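Local structure of Ets DNA-binding protein pokkuri (1SV4) at residues 8-13 with 71-76. The protein represses transcription as an ETS-family regulator that negatively controls photoreceptor development, opposing the Ras-mediated proneural signal, and is represented here by its SAM/Pointed domain. The protein carries 1 engineered substitution. Sequence-based numbering, arbitrary orientation.
Sequences SDPRLW and MLIIES
Leu72 and Ile73 meet the Pro10 and Trp13 side with matching first torsions, CG or CG1 standing anti to the carbonyl carbon in each: in Leu72 (chi1 -72°) this swings CG and its CD1 methyl toward the Trp13 indole, and in Ile73 (chi1 -70°) it lays CG1 against Pro10 CG. This is the seam of the SAM/Pointed domain where the loop and 3-10 turn ahead of helix 15-28 rest on the last turns of helix 62-77. Pro10 CG is also 4.0 Å from Leu72 CB, and the ring crosses both aliphatic chains at a slant. Leu72 extends its CD1 methyl to the rim of the Trp13 indole, near the ring plane, 3.7 Å from CH2. One face of the same indole is covered from within its own segment by Pro10 CA, over the ring centre. Phe21 also meets the Trp13 ring, Leu69 of helix 62-77 touches both Pro10 and Trp13, and NE1 is hydrogen-bonded to Pro7 O, which helps fix the ring's rotation. Arg11, bent at chi2 (-87°), brings NH2 to 3.9 Å from Ile73 CG2, the two side chains crossing roughly at right angles. Asp9 OD1 forms an Asx turn, accepting from Arg11 N at 3.0 Å from above the carboxylate plane, and backbone bonds such as Leu12 N to Asp9 O carry the turn on. Toward the end of the helix, Ser76 CB packs at 3.4 Å from Ser8 O, and a water bonded to Ser8 OG makes a weak link to Ser76 O, although Ser76 is poorly ordered. The hydroxyl of Ser76 turns back on its own helix, where OG donates to Ile73 O, 2.8 Å away, reaching it from the same face of the carbonyl plane as Ser76 N.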
ATOM      1  N   SER A   8       3.518   8.765   9.078  1.00 21.78           N
ATOM      2  CA  SER A   8       4.756   8.454   8.369  1.00 26.69           C
ATOM      3  C   SER A   8       5.138   6.972   8.489  1.00 26.62           C
ATOM      4  O   SER A   8       5.774   6.418   7.600  1.00 28.34           O
ATOM      5  CB  SER A   8       5.902   9.336   8.882  1.00 24.13           C
ATOM      6  OG  SER A   8       6.267   8.966  10.199  1.00 28.17           O
ATOM      7  N   ASP A   9       4.735   6.332   9.583  1.00 27.11           N
ATOM      8  CA  ASP A   9       5.041   4.915   9.798  1.00 27.16           C
ATOM      9  C   ASP A   9       3.848   4.050   9.350  1.00 26.72           C
ATOM     10  O   ASP A   9       2.827   3.980  10.038  1.00 24.48           O
ATOM     11  CB  ASP A   9       5.335   4.669  11.284  1.00 27.94           C
ATOM     12  CG  ASP A   9       5.739   3.235  11.572  1.00 30.44           C
ATOM     13  OD1 ASP A   9       5.606   2.383  10.665  1.00 29.14           O
ATOM     14  OD2 ASP A   9       6.188   2.961  12.708  1.00 30.27           O
ATOM     15  N   PRO A  10       3.981   3.358   8.203  1.00 26.49           N
ATOM     16  CA  PRO A  10       2.935   2.494   7.637  1.00 26.79           C
ATOM     17  C   PRO A  10       2.385   1.448   8.608  1.00 26.26           C
ATOM     18  O   PRO A  10       1.243   1.015   8.476  1.00 26.95           O
ATOM     19  CB  PRO A  10       3.628   1.838   6.438  1.00 26.92           C
ATOM     20  CG  PRO A  10       4.701   2.831   6.072  1.00 29.54           C
ATOM     21  CD  PRO A  10       5.223   3.246   7.421  1.00 25.95           C
ATOM     22  N   ARG A  11       3.200   1.036   9.574  1.00 26.24           N
ATOM     23  CA  ARG A  11       2.778   0.031  10.544  1.00 27.40           C
ATOM     24  C   ARG A  11       1.692   0.580  11.455  1.00 24.99           C
ATOM     25  O   ARG A  11       1.023  -0.181  12.144  1.00 25.75           O
ATOM     26  CB  ARG A  11       3.957  -0.405  11.423  1.00 30.31           C
ATOM     27  CG  ARG A  11       5.264  -0.598  10.692  1.00 36.64           C
ATOM     28  CD  ARG A  11       5.401  -1.987  10.126  1.00 40.42           C
ATOM     29  NE  ARG A  11       6.765  -2.194   9.653  1.00 46.59           N
ATOM     30  CZ  ARG A  11       7.254  -3.353   9.223  1.00 46.95           C
ATOM     31  NH1 ARG A  11       6.493  -4.447   9.196  1.00 45.30           N
ATOM     32  NH2 ARG A  11       8.519  -3.414   8.821  1.00 47.85           N
ATOM     33  N   LEU A  12       1.532   1.898  11.463  1.00 23.02           N
ATOM     34  CA  LEU A  12       0.537   2.547  12.313  1.00 24.55           C
ATOM     35  C   LEU A  12      -0.757   2.828  11.569  1.00 25.26           C
ATOM     36  O   LEU A  12      -1.715   3.334  12.143  1.00 24.83           O
ATOM     37  CB  LEU A  12       1.089   3.863  12.862  1.00 22.39           C
ATOM     38  CG  LEU A  12       2.391   3.731  13.643  1.00 21.27           C
ATOM     39  CD1 LEU A  12       2.733   5.069  14.256  1.00 21.77           C
ATOM     40  CD2 LEU A  12       2.239   2.658  14.732  1.00 21.75           C
ATOM     41  N   TRP A  13      -0.787   2.496  10.289  1.00 24.71           N
ATOM     42  CA  TRP A  13      -1.973   2.741   9.487  1.00 25.98           C
ATOM     43  C   TRP A  13      -3.197   1.908   9.855  1.00 25.29           C
ATOM     44  O   TRP A  13      -3.098   0.713  10.129  1.00 26.16           O
ATOM     45  CB  TRP A  13      -1.669   2.503   8.010  1.00 25.30           C
ATOM     46  CG  TRP A  13      -0.733   3.488   7.391  1.00 23.61           C
ATOM     47  CD1 TRP A  13      -0.292   4.668   7.926  1.00 22.05           C
ATOM     48  CD2 TRP A  13      -0.172   3.408   6.082  1.00 24.56           C
ATOM     49  NE1 TRP A  13       0.511   5.327   7.026  1.00 23.65           N
ATOM     50  CE2 TRP A  13       0.603   4.576   5.885  1.00 24.17           C
ATOM     51  CE3 TRP A  13      -0.245   2.460   5.056  1.00 24.22           C
ATOM     52  CZ2 TRP A  13       1.291   4.823   4.702  1.00 23.88           C
ATOM     53  CZ3 TRP A  13       0.440   2.706   3.877  1.00 25.36           C
ATOM     54  CH2 TRP A  13       1.200   3.879   3.712  1.00 23.89           C
ATOM     55  N   MET A  71       9.463   1.300   0.169  1.00 34.39           N
ATOM     56  CA  MET A  71      10.202   2.549   0.199  1.00 35.45           C
ATOM     57  C   MET A  71       9.699   3.437   1.327  1.00 35.35           C
ATOM     58  O   MET A  71      10.486   4.143   1.956  1.00 35.63           O
ATOM     59  CB  MET A  71      10.098   3.246  -1.152  1.00 40.41           C
ATOM     60  CG  MET A  71      10.660   2.370  -2.261  1.00 47.65           C
ATOM     61  SD  MET A  71      11.095   3.232  -3.764  1.00 56.85           S
ATOM     62  CE  MET A  71       9.505   3.306  -4.568  1.00 53.74           C
ATOM     63  N   LEU A  72       8.396   3.393   1.603  1.00 33.98           N
ATOM     64  CA  LEU A  72       7.845   4.191   2.693  1.00 33.39           C
ATOM     65  C   LEU A  72       8.334   3.644   4.030  1.00 34.88           C
ATOM     66  O   LEU A  72       8.637   4.408   4.953  1.00 35.89           O
ATOM     67  CB  LEU A  72       6.314   4.173   2.675  1.00 33.99           C
ATOM     68  CG  LEU A  72       5.649   4.965   1.553  1.00 35.48           C
ATOM     69  CD1 LEU A  72       4.144   4.984   1.770  1.00 33.86           C
ATOM     70  CD2 LEU A  72       6.201   6.389   1.539  1.00 34.59           C
ATOM     71  N   ILE A  73       8.406   2.321   4.134  1.00 35.48           N
ATOM     72  CA  ILE A  73       8.871   1.679   5.357  1.00 39.12           C
ATOM     73  C   ILE A  73      10.321   2.090   5.592  1.00 40.93           C
ATOM     74  O   ILE A  73      10.696   2.481   6.696  1.00 40.06           O
ATOM     75  CB  ILE A  73       8.761   0.132   5.250  1.00 38.42           C
ATOM     76  CG1 ILE A  73       7.288  -0.275   5.254  1.00 36.08           C
ATOM     77  CG2 ILE A  73       9.509  -0.538   6.401  1.00 38.96           C
ATOM     78  CD1 ILE A  73       7.052  -1.720   4.906  1.00 34.98           C
ATOM     79  N   ILE A  74      11.129   2.011   4.541  1.00 44.15           N
ATOM     80  CA  ILE A  74      12.532   2.396   4.635  1.00 47.04           C
ATOM     81  C   ILE A  74      12.622   3.873   4.994  1.00 50.28           C
ATOM     82  O   ILE A  74      13.343   4.262   5.911  1.00 50.63           O
ATOM     83  CB  ILE A  74      13.257   2.167   3.294  1.00 46.69           C
ATOM     84  CG1 ILE A  74      13.407   0.668   3.042  1.00 43.88           C
ATOM     85  CG2 ILE A  74      14.609   2.860   3.298  1.00 46.71           C
ATOM     86  CD1 ILE A  74      13.932   0.340   1.667  1.00 44.01           C
ATOM     87  N   GLU A  75      11.870   4.685   4.261  1.00 53.46           N
ATOM     88  CA  GLU A  75      11.843   6.126   4.469  1.00 56.72           C
ATOM     89  C   GLU A  75      11.419   6.520   5.886  1.00 58.52           C
ATOM     90  O   GLU A  75      11.730   7.618   6.347  1.00 59.20           O
ATOM     91  CB  GLU A  75      10.894   6.766   3.455  1.00 58.91           C
ATOM     92  CG  GLU A  75      10.916   8.279   3.430  1.00 61.98           C
ATOM     93  CD  GLU A  75       9.913   8.853   2.443  1.00 65.15           C
ATOM     94  OE1 GLU A  75       9.923   8.421   1.268  1.00 66.42           O
ATOM     95  OE2 GLU A  75       9.116   9.735   2.842  1.00 66.31           O
ATOM     96  N   SER A  76      10.709   5.634   6.577  1.00 60.24           N
ATOM     97  CA  SER A  76      10.262   5.934   7.934  1.00 62.55           C
ATOM     98  C   SER A  76      11.264   5.437   8.969  1.00 64.40           C
ATOM     99  O   SER A  76      11.401   6.027  10.040  1.00 64.21           O
ATOM    100  CB  SER A  76       8.894   5.299   8.212  1.00 61.99           C
ATOM    101  OG  SER A  76       8.998   3.894   8.367  1.00 61.39           O
TER
HETATM  102  O   HOH W   1       8.494   7.385  11.011  1.00 47.21           O